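PDB 6UCZ: dihydropteroate synthase, which catalyses the condensation of 6-hydroxymethyl-7,8-dihydropterin pyrophosphate with p-aminobenzoate to give dihydropteroate, a step of folate biosynthesis. Local coordinates for residues E88-L93 against A121-K126; G172-L177 against S217-K222; M260-L265 against G282-I287. One frame throughout, in Å; residues are numbered along the deposited sequence.

Contact 1: E88-L93 against A121-K126; sequences EEWSRL and AELALK
Trp-90 and Leu-123 mark the point where helix segments 88-93 and 121-126 come nearest, yet their CA atoms remain 8.2 Å apart, so the gap between the backbones is bridged mainly by the indole of Trp-90. Its CG stands anti to the backbone N (chi1 -176°), which carries the indole off helix 86-93 and lays it against the side chain of Leu-123. The CD1 methyl of Leu-123 sits over the face of the five-membered ring, 3.4 Å from its centroid and only 7° off the ring normal, a CH-pi contact centred on the pyrrole ring and so toward one end of the indole. Farther along the same indole, Leu-123 CB approaches CZ2 of Trp-90 at 3.4 Å, so the leucine side chain, from CB to CD1, spans both rings. Ala-124 takes the far end: its backbone N lies 3.7 Å from Trp-90 CH2 in an oblique approach, and its methyl CB is 4.2 Å from Trp-90 CZ3. A polar link accompanies this apolar one, for the buried carboxylate of Glu-89 is hydrogen-bonded to Thr-115 at the end of strand 110-115, and to Asn-117 and Thr-120 at the start of helix 118-127. Leu-93 and Ala-124 both rest on Ile-113 of strand 110-115, while Ala-121, Glu-122 and Leu-125 pack onto helix 143-148, so that the pair belongs to the helical layer outside the parallel strands.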
loop_
_atom_site.group_PDB
_atom_site.type_symbol
_atom_site.label_atom_id
_atom_site.label_comp_id
_atom_site.label_asym_id
_atom_site.label_seq_id
_atom_site.Cartn_x
_atom_site.Cartn_y
_atom_site.Cartn_z
ATOM N N GLU A 88 -19.478 -5.591 6.654
ATOM C CA GLU A 88 -19.510 -6.064 5.276
ATOM C C GLU A 88 -18.101 -6.334 4.770
ATOM O O GLU A 88 -17.858 -7.335 4.084
ATOM C CB GLU A 88 -20.243 -5.053 4.403
ATOM C CG GLU A 88 -21.712 -4.997 4.753
ATOM C CD GLU A 88 -22.401 -3.740 4.269
ATOM O OE1 GLU A 88 -21.705 -2.846 3.731
ATOM O OE2 GLU A 88 -23.639 -3.646 4.448
ATOM N N GLU A 89 -17.158 -5.452 5.103
ATOM C CA GLU A 89 -15.772 -5.663 4.705
ATOM C C GLU A 89 -15.263 -7.009 5.202
ATOM O O GLU A 89 -14.672 -7.784 4.440
ATOM C CB GLU A 89 -14.899 -4.539 5.258
ATOM C CG GLU A 89 -13.420 -4.693 4.936
ATOM C CD GLU A 89 -12.561 -3.728 5.735
ATOM O OE1 GLU A 89 -12.902 -3.478 6.908
ATOM O OE2 GLU A 89 -11.550 -3.219 5.197
ATOM N N TRP A 90 -15.522 -7.319 6.477
ATOM C CA TRP A 90 -14.997 -8.548 7.060
ATOM C C TRP A 90 -15.662 -9.789 6.477
ATOM O O TRP A 90 -14.998 -10.813 6.295
ATOM C CB TRP A 90 -15.157 -8.546 8.587
ATOM C CG TRP A 90 -14.529 -9.776 9.172
ATOM C CD1 TRP A 90 -15.161 -10.781 9.856
ATOM C CD2 TRP A 90 -13.157 -10.186 9.037
ATOM N NE1 TRP A 90 -14.258 -11.767 10.190
ATOM C CE2 TRP A 90 -13.024 -11.426 9.695
ATOM C CE3 TRP A 90 -12.022 -9.608 8.447
ATOM C CZ2 TRP A 90 -11.805 -12.102 9.775
ATOM C CZ3 TRP A 90 -10.813 -10.283 8.524
ATOM C CH2 TRP A 90 -10.716 -11.519 9.184
ATOM N N SER A 91 -16.964 -9.727 6.179
ATOM C CA SER A 91 -17.619 -10.894 5.591
ATOM C C SER A 91 -17.038 -11.247 4.220
ATOM O O SER A 91 -17.065 -12.418 3.825
ATOM C CB SER A 91 -19.136 -10.680 5.512
ATOM O OG SER A 91 -19.488 -9.779 4.484
ATOM N N ARG A 92 -16.500 -10.268 3.484
ATOM C CA ARG A 92 -15.847 -10.607 2.221
ATOM C C ARG A 92 -14.491 -11.254 2.453
ATOM O O ARG A 92 -14.077 -12.118 1.674
ATOM C CB ARG A 92 -15.654 -9.374 1.333
ATOM C CG ARG A 92 -16.911 -8.687 0.835
ATOM C CD ARG A 92 -16.527 -7.360 0.177
ATOM N NE ARG A 92 -17.665 -6.661 -0.413
ATOM C CZ ARG A 92 -17.566 -5.585 -1.191
ATOM N NH1 ARG A 92 -18.660 -5.023 -1.688
ATOM N NH2 ARG A 92 -16.375 -5.069 -1.473
ATOM N N LEU A 93 -13.809 -10.881 3.533
ATOM C CA LEU A 93 -12.444 -11.326 3.762
ATOM C C LEU A 93 -12.371 -12.681 4.460
ATOM O O LEU A 93 -11.443 -13.454 4.188
ATOM C CB LEU A 93 -11.692 -10.280 4.595
ATOM C CG LEU A 93 -11.487 -8.899 3.952
ATOM C CD1 LEU A 93 -11.132 -7.836 4.995
ATOM C CD2 LEU A 93 -10.435 -8.961 2.861
ATOM N N ALA A 121 -8.398 -5.179 10.907
ATOM C CA ALA A 121 -6.990 -5.493 11.115
ATOM C C ALA A 121 -6.822 -6.490 12.248
ATOM O O ALA A 121 -6.039 -7.438 12.135
ATOM C CB ALA A 121 -6.192 -4.221 11.399
ATOM N N GLU A 122 -7.581 -6.310 13.341
ATOM C CA GLU A 122 -7.491 -7.219 14.476
ATOM C C GLU A 122 -7.918 -8.632 14.096
ATOM O O GLU A 122 -7.276 -9.613 14.493
ATOM C CB GLU A 122 -8.354 -6.689 15.627
ATOM C CG GLU A 122 -8.441 -7.599 16.823
ATOM C CD GLU A 122 -9.338 -7.032 17.894
ATOM O OE1 GLU A 122 -10.377 -6.438 17.543
ATOM O OE2 GLU A 122 -8.999 -7.171 19.084
ATOM N N LEU A 123 -9.018 -8.763 13.349
ATOM C CA LEU A 123 -9.468 -10.093 12.955
ATOM C C LEU A 123 -8.479 -10.736 11.994
ATOM O O LEU A 123 -8.158 -11.926 12.120
ATOM C CB LEU A 123 -10.860 -10.009 12.336
ATOM C CG LEU A 123 -11.979 -9.734 13.351
ATOM C CD1 LEU A 123 -13.320 -9.584 12.658
ATOM C CD2 LEU A 123 -12.039 -10.826 14.416
ATOM N N ALA A 124 -7.964 -9.952 11.046
ATOM C CA ALA A 124 -6.984 -10.478 10.109
ATOM C C ALA A 124 -5.712 -10.886 10.837
ATOM O O ALA A 124 -5.126 -11.933 10.539
ATOM C CB ALA A 124 -6.686 -9.433 9.026
ATOM N N LEU A 125 -5.296 -10.086 11.824
ATOM C CA LEU A 125 -4.103 -10.419 12.595
ATOM C C LEU A 125 -4.288 -11.722 13.361
ATOM O O LEU A 125 -3.354 -12.531 13.455
ATOM C CB LEU A 125 -3.753 -9.270 13.542
ATOM C CG LEU A 125 -3.115 -8.072 12.826
ATOM C CD1 LEU A 125 -3.116 -6.818 13.692
ATOM C CD2 LEU A 125 -1.703 -8.428 12.407
ATOM N N LYS A 126 -5.488 -11.951 13.908
ATOM C CA LYS A 126 -5.743 -13.230 14.561
ATOM C C LYS A 126 -5.634 -14.387 13.577
ATOM O O LYS A 126 -5.204 -15.481 13.955
ATOM C CB LYS A 126 -7.114 -13.232 15.238
ATOM C CG LYS A 126 -7.143 -12.497 16.563
ATOM C CD LYS A 126 -8.560 -12.177 17.007
ATOM C CE LYS A 126 -8.544 -11.329 18.263
ATOM N NZ LYS A 126 -9.897 -10.802 18.607
#

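Contact 2: G172-L177 against S217-K222; sequences GQPEQL and SWYIAK
A CH-pi contact between Pro-174 and Tyr-219 joins the first turn of helix 174-194 to helix 214-222, at the periphery of the molecule. Pro-174 CB lies 3.4 Å from the centroid of the phenol ring of Tyr-219 and 7° off its normal, almost over the middle of one face, with the two side chains crossing at about a right angle. Tyr-219 is carried there by a CG anti to the backbone N (chi1 -179°), which extends the ring straight across to the opposing helix. Pro-174 directly follows the N-cap residue Gln-173, a place in a helix where proline costs no backbone hydrogen bond. Both helices are outer-layer elements of a TIM barrel, the fold of dihydropteroate synthases: one joins strands 153-157 and 202-205, the other follows strand 202-205. Past the ring, Tyr-219 OH comes to 3.5 Å from Glu-175 CB, while the glutamate chain runs on away from it. Deeper in, Leu-177 CD2 meets Ile-220 CD1 at 4.3 Å, and Ile-220 continues onto Leu-178 and Ile-181 of the same long helix. The loop end is tied in too, by a hydrogen bond from Tyr-216 OH to the carbonyl oxygen of Gly-172.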
loop_
_atom_site.group_PDB
_atom_site.type_symbol
_atom_site.label_atom_id
_atom_site.label_comp_id
_atom_site.label_asym_id
_atom_site.label_seq_id
_atom_site.Cartn_x
_atom_site.Cartn_y
_atom_site.Cartn_z
ATOM N N GLY A 172 -1.171 24.302 -4.971
ATOM C CA GLY A 172 -0.076 25.082 -4.436
ATOM C C GLY A 172 1.264 24.505 -4.842
ATOM O O GLY A 172 1.356 23.702 -5.775
ATOM N N GLN A 173 2.307 24.926 -4.123
ATOM C CA GLN A 173 3.677 24.543 -4.462
ATOM C C GLN A 173 3.916 23.066 -4.180
ATOM O O GLN A 173 3.552 22.575 -3.103
ATOM C CB GLN A 173 4.678 25.385 -3.675
ATOM C CG GLN A 173 4.586 26.853 -3.998
ATOM C CD GLN A 173 4.797 27.100 -5.472
ATOM O OE1 GLN A 173 5.684 26.507 -6.090
ATOM N NE2 GLN A 173 3.963 27.950 -6.057
ATOM N N PRO A 174 4.521 22.331 -5.114
ATOM C CA PRO A 174 4.749 20.899 -4.877
ATOM C C PRO A 174 5.646 20.609 -3.685
ATOM O O PRO A 174 5.417 19.622 -2.982
ATOM C CB PRO A 174 5.368 20.426 -6.201
ATOM C CG PRO A 174 5.959 21.661 -6.805
ATOM C CD PRO A 174 5.032 22.769 -6.425
ATOM N N GLU A 175 6.691 21.408 -3.460
ATOM C CA GLU A 175 7.546 21.182 -2.298
ATOM C C GLU A 175 6.746 21.276 -0.996
ATOM O O GLU A 175 6.958 20.487 -0.067
ATOM C CB GLU A 175 8.701 22.182 -2.288
ATOM C CG GLU A 175 9.697 21.967 -1.153
ATOM C CD GLU A 175 10.766 23.045 -1.094
ATOM O OE1 GLU A 175 10.611 24.079 -1.778
ATOM O OE2 GLU A 175 11.761 22.859 -0.363
ATOM N N GLN A 176 5.827 22.243 -0.906
ATOM C CA GLN A 176 5.030 22.368 0.307
ATOM C C GLN A 176 4.130 21.153 0.508
ATOM O O GLN A 176 3.917 20.730 1.652
ATOM C CB GLN A 176 4.200 23.657 0.269
ATOM C CG GLN A 176 3.293 23.845 1.490
ATOM C CD GLN A 176 2.234 24.911 1.272
ATOM O OE1 GLN A 176 2.377 25.779 0.409
ATOM N NE2 GLN A 176 1.156 24.847 2.053
ATOM N N LEU A 177 3.621 20.558 -0.578
ATOM C CA LEU A 177 2.860 19.317 -0.444
ATOM C C LEU A 177 3.700 18.207 0.184
ATOM O O LEU A 177 3.220 17.471 1.058
ATOM C CB LEU A 177 2.322 18.863 -1.801
ATOM C CG LEU A 177 1.744 17.437 -1.796
ATOM C CD1 LEU A 177 0.471 17.333 -0.941
ATOM C CD2 LEU A 177 1.441 16.980 -3.205
ATOM N N SER A 217 1.598 13.816 -7.967
ATOM C CA SER A 217 1.998 12.433 -7.715
ATOM C C SER A 217 3.335 12.112 -8.365
ATOM O O SER A 217 4.149 11.388 -7.784
ATOM C CB SER A 217 0.928 11.461 -8.206
ATOM O OG SER A 217 -0.216 11.513 -7.364
ATOM N N TRP A 218 3.587 12.642 -9.569
ATOM C CA TRP A 218 4.906 12.459 -10.174
ATOM C C TRP A 218 5.981 13.180 -9.374
ATOM O O TRP A 218 7.087 12.653 -9.194
ATOM C CB TRP A 218 4.906 12.941 -11.641
ATOM C CG TRP A 218 4.266 11.944 -12.537
ATOM C CD1 TRP A 218 2.996 11.975 -13.049
ATOM C CD2 TRP A 218 4.858 10.732 -12.998
ATOM N NE1 TRP A 218 2.763 10.844 -13.793
ATOM C CE2 TRP A 218 3.891 10.064 -13.778
ATOM C CE3 TRP A 218 6.114 10.133 -12.815
ATOM C CZ2 TRP A 218 4.143 8.836 -14.386
ATOM C CZ3 TRP A 218 6.362 8.909 -13.419
ATOM C CH2 TRP A 218 5.385 8.276 -14.194
ATOM N N TYR A 219 5.682 14.397 -8.905
ATOM C CA TYR A 219 6.646 15.140 -8.096
ATOM C C TYR A 219 7.061 14.343 -6.864
ATOM O O TYR A 219 8.246 14.297 -6.514
ATOM C CB TYR A 219 6.059 16.498 -7.689
ATOM C CG TYR A 219 6.999 17.353 -6.861
ATOM C CD1 TYR A 219 7.052 17.231 -5.473
ATOM C CD2 TYR A 219 7.847 18.268 -7.470
ATOM C CE1 TYR A 219 7.924 18.017 -4.713
ATOM C CE2 TYR A 219 8.714 19.059 -6.725
ATOM C CZ TYR A 219 8.749 18.926 -5.349
ATOM O OH TYR A 219 9.612 19.713 -4.617
ATOM N N ILE A 220 6.094 13.720 -6.189
ATOM C CA ILE A 220 6.394 12.938 -4.992
ATOM C C ILE A 220 7.260 11.732 -5.346
ATOM O O ILE A 220 8.271 11.449 -4.690
ATOM C CB ILE A 220 5.090 12.489 -4.309
ATOM C CG1 ILE A 220 4.264 13.697 -3.828
ATOM C CG2 ILE A 220 5.401 11.506 -3.173
ATOM C CD1 ILE A 220 5.010 14.600 -2.890
ATOM N N ALA A 221 6.851 10.978 -6.368
ATOM C CA ALA A 221 7.645 9.835 -6.815
ATOM C C ALA A 221 9.075 10.261 -7.137
ATOM O O ALA A 221 10.040 9.637 -6.677
ATOM C CB ALA A 221 6.983 9.183 -8.034
ATOM N N LYS A 222 9.232 11.357 -7.895
ATOM C CA LYS A 222 10.574 11.804 -8.263
ATOM C C LYS A 222 11.403 12.128 -7.032
ATOM O O LYS A 222 12.621 11.911 -7.023
ATOM C CB LYS A 222 10.496 13.026 -9.186
ATOM C CG LYS A 222 11.741 13.901 -9.175
ATOM C CD LYS A 222 11.650 15.071 -10.147
ATOM C CE LYS A 222 10.537 16.044 -9.774
ATOM N NZ LYS A 222 10.560 17.280 -10.622
#

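Contact 3: M260-L265 against G282-I287; sequences MLSTFL and GISIKI
Thr-263 and Ser-284 bring the two helix segments together, their CA atoms 4.5 Å apart, where the axes of 260-265 and 282-287 approach to 8.0 Å and run in roughly the same direction at 41°. Such closeness rests on the small size of the residues at the crossing. Ser-284 points its CB into the neighbouring helix, where it meets Thr-263 OG1 at 3.2 Å; Ser-284 CA and O also lie against the threonine side chain, near OG1 and CG2 respectively. That hydroxyl is not turned to the serine for bonding: with OG1 anti to the carbonyl carbon (chi1 -57°), it reaches back to the carbonyl oxygen of Ala-259, one turn earlier. The other branch, CG2, is thereby directed outward along the interface and touches Ile-287 CG2 at 3.9 Å, an apolar contact at the solvent side. On the inner side Ser-262 CB faces Ser-284. Ser-284 is modelled in two conformers, so the close approach of its hydroxyl to Ser-262 is doubtful; in one conformer it is hydrogen-bonded to the carbonyl oxygen of Thr-281. The buried hydroxyl of Ser-262 is gripped by Thr-258 O and His-238 NE2, a histidine next to Gly-237 of the pterin pocket, and the Ser-262 side chain is about 12 Å from the bound pterin monophosphate. Ser-262 and Leu-265 also lie on Leu-273 of strand 272-275, which connects the two helices and carries the pocket residue Arg-274. Helix, strand and following helix packed side by side in this way form the closing part of a TIM barrel.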
loop_
_atom_site.group_PDB
_atom_site.type_symbol
_atom_site.label_atom_id
_atom_site.label_comp_id
_atom_site.label_asym_id
_atom_site.label_seq_id
_atom_site.Cartn_x
_atom_site.Cartn_y
_atom_site.Cartn_z
ATOM N N MET A 260 7.993 0.751 -15.747
ATOM C CA MET A 260 9.052 1.725 -15.998
ATOM C C MET A 260 9.316 2.583 -14.765
ATOM O O MET A 260 10.479 2.843 -14.415
ATOM C CB MET A 260 8.692 2.600 -17.201
ATOM C CG MET A 260 8.518 1.802 -18.513
ATOM S SD MET A 260 8.215 2.884 -19.927
ATOM C CE MET A 260 7.252 1.872 -21.025
ATOM N N LEU A 261 8.253 3.037 -14.091
ATOM C CA LEU A 261 8.444 3.775 -12.848
ATOM C C LEU A 261 8.925 2.859 -11.727
ATOM O O LEU A 261 9.757 3.262 -10.904
ATOM C CB LEU A 261 7.143 4.495 -12.466
ATOM C CG LEU A 261 7.128 5.228 -11.128
ATOM C CD1 LEU A 261 8.271 6.256 -11.023
ATOM C CD2 LEU A 261 5.780 5.883 -10.947
ATOM N N SER A 262 8.425 1.615 -11.687
ATOM C CA SER A 262 8.896 0.662 -10.684
ATOM C C SER A 262 10.419 0.554 -10.688
ATOM O O SER A 262 11.047 0.497 -9.623
ATOM C CB SER A 262 8.278 -0.713 -10.931
ATOM O OG SER A 262 6.893 -0.699 -10.675
ATOM N N THR A 263 11.032 0.526 -11.879
ATOM C CA THR A 263 12.489 0.448 -11.958
ATOM C C THR A 263 13.136 1.635 -11.261
ATOM O O THR A 263 14.073 1.468 -10.470
ATOM C CB THR A 263 12.950 0.394 -13.416
ATOM O OG1 THR A 263 12.342 -0.716 -14.082
ATOM C CG2 THR A 263 14.467 0.234 -13.473
ATOM N N PHE A 264 12.630 2.844 -11.527
ATOM C CA PHE A 264 13.167 4.044 -10.891
ATOM C C PHE A 264 12.999 3.984 -9.375
ATOM O O PHE A 264 13.925 4.294 -8.615
ATOM C CB PHE A 264 12.459 5.282 -11.439
ATOM C CG PHE A 264 12.718 6.527 -10.641
ATOM C CD1 PHE A 264 13.829 7.320 -10.930
ATOM C CD2 PHE A 264 11.865 6.914 -9.616
ATOM C CE1 PHE A 264 14.088 8.475 -10.201
ATOM C CE2 PHE A 264 12.115 8.074 -8.881
ATOM C CZ PHE A 264 13.224 8.850 -9.172
ATOM N N LEU A 265 11.801 3.629 -8.920
ATOM C CA LEU A 265 11.545 3.561 -7.482
ATOM C C LEU A 265 12.448 2.526 -6.812
ATOM O O LEU A 265 12.989 2.771 -5.728
ATOM C CB LEU A 265 10.076 3.232 -7.237
ATOM C CG LEU A 265 9.066 4.284 -7.681
ATOM C CD1 LEU A 265 7.668 3.723 -7.491
ATOM C CD2 LEU A 265 9.253 5.574 -6.888
ATOM N N GLY A 282 8.904 -7.761 -10.826
ATOM C CA GLY A 282 10.126 -8.520 -10.617
ATOM C C GLY A 282 11.190 -8.156 -11.634
ATOM O O GLY A 282 12.355 -7.950 -11.283
ATOM N N ILE A 283 10.790 -8.009 -12.899
ATOM C CA ILE A 283 11.727 -7.590 -13.940
ATOM C C ILE A 283 12.270 -6.198 -13.644
ATOM O O ILE A 283 13.476 -5.949 -13.786
ATOM C CB ILE A 283 11.049 -7.664 -15.320
ATOM C CG1 ILE A 283 10.711 -9.128 -15.624
ATOM C CG2 ILE A 283 11.961 -7.046 -16.435
ATOM C CD1 ILE A 283 9.846 -9.332 -16.850
ATOM N N SER A 284 11.402 -5.280 -13.187
ATOM C CA SER A 284 11.869 -3.929 -12.896
ATOM C C SER A 284 12.911 -3.932 -11.782
ATOM O O SER A 284 13.875 -3.159 -11.833
ATOM C CB SER A 284 10.691 -3.013 -12.538
ATOM O OG SER A 284 10.343 -3.114 -11.174
ATOM N N ILE A 285 12.751 -4.800 -10.782
ATOM C CA ILE A 285 13.686 -4.803 -9.662
ATOM C C ILE A 285 15.004 -5.433 -10.071
ATOM O O ILE A 285 16.077 -4.971 -9.670
ATOM C CB ILE A 285 13.062 -5.511 -8.442
ATOM C CG1 ILE A 285 11.904 -4.677 -7.870
ATOM C CG2 ILE A 285 14.104 -5.764 -7.376
ATOM C CD1 ILE A 285 11.005 -5.485 -6.915
ATOM N N LYS A 286 14.948 -6.497 -10.873
ATOM C CA LYS A 286 16.171 -7.105 -11.383
ATOM C C LYS A 286 16.972 -6.121 -12.225
ATOM O O LYS A 286 18.208 -6.112 -12.175
ATOM C CB LYS A 286 15.833 -8.360 -12.186
ATOM C CG LYS A 286 15.454 -9.564 -11.292
ATOM C CD LYS A 286 14.747 -10.664 -12.070
ATOM C CE LYS A 286 14.133 -11.696 -11.127
ATOM N NZ LYS A 286 15.132 -12.172 -10.135
ATOM N N ILE A 287 16.288 -5.294 -13.020
ATOM C CA ILE A 287 16.992 -4.290 -13.815
ATOM C C ILE A 287 17.632 -3.258 -12.903
ATOM O O ILE A 287 18.796 -2.890 -13.087
ATOM C CB ILE A 287 16.034 -3.660 -14.846
ATOM C CG1 ILE A 287 15.769 -4.654 -15.984
ATOM C CG2 ILE A 287 16.596 -2.343 -15.414
ATOM C CD1 ILE A 287 14.808 -4.109 -17.031
#

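How the contacts relate
From the N terminus the three contacts follow one another in series, none enclosing or crossing another. Contact 1 closes a loop of 27 residues holding helix 97-106 and strand 110-115. Contact 2 comes next, its 39-residue loop taking in most of helix 174-194 and strand 202-205, and contact 3 closes the shortest, 16 residues around strand 272-275. Each thus ties together the helices that precede and follow one barrel strand along the chain. Contact 1 stands across the chain's centre from the others, about 34 Å from contact 2 and about 32 Å from contact 3, between centres. Contacts 2 and 3 adjoin: Phe-264 CE2 packs 3.4 Å from Ala-221 O, and Trp-218 reaches Leu-261.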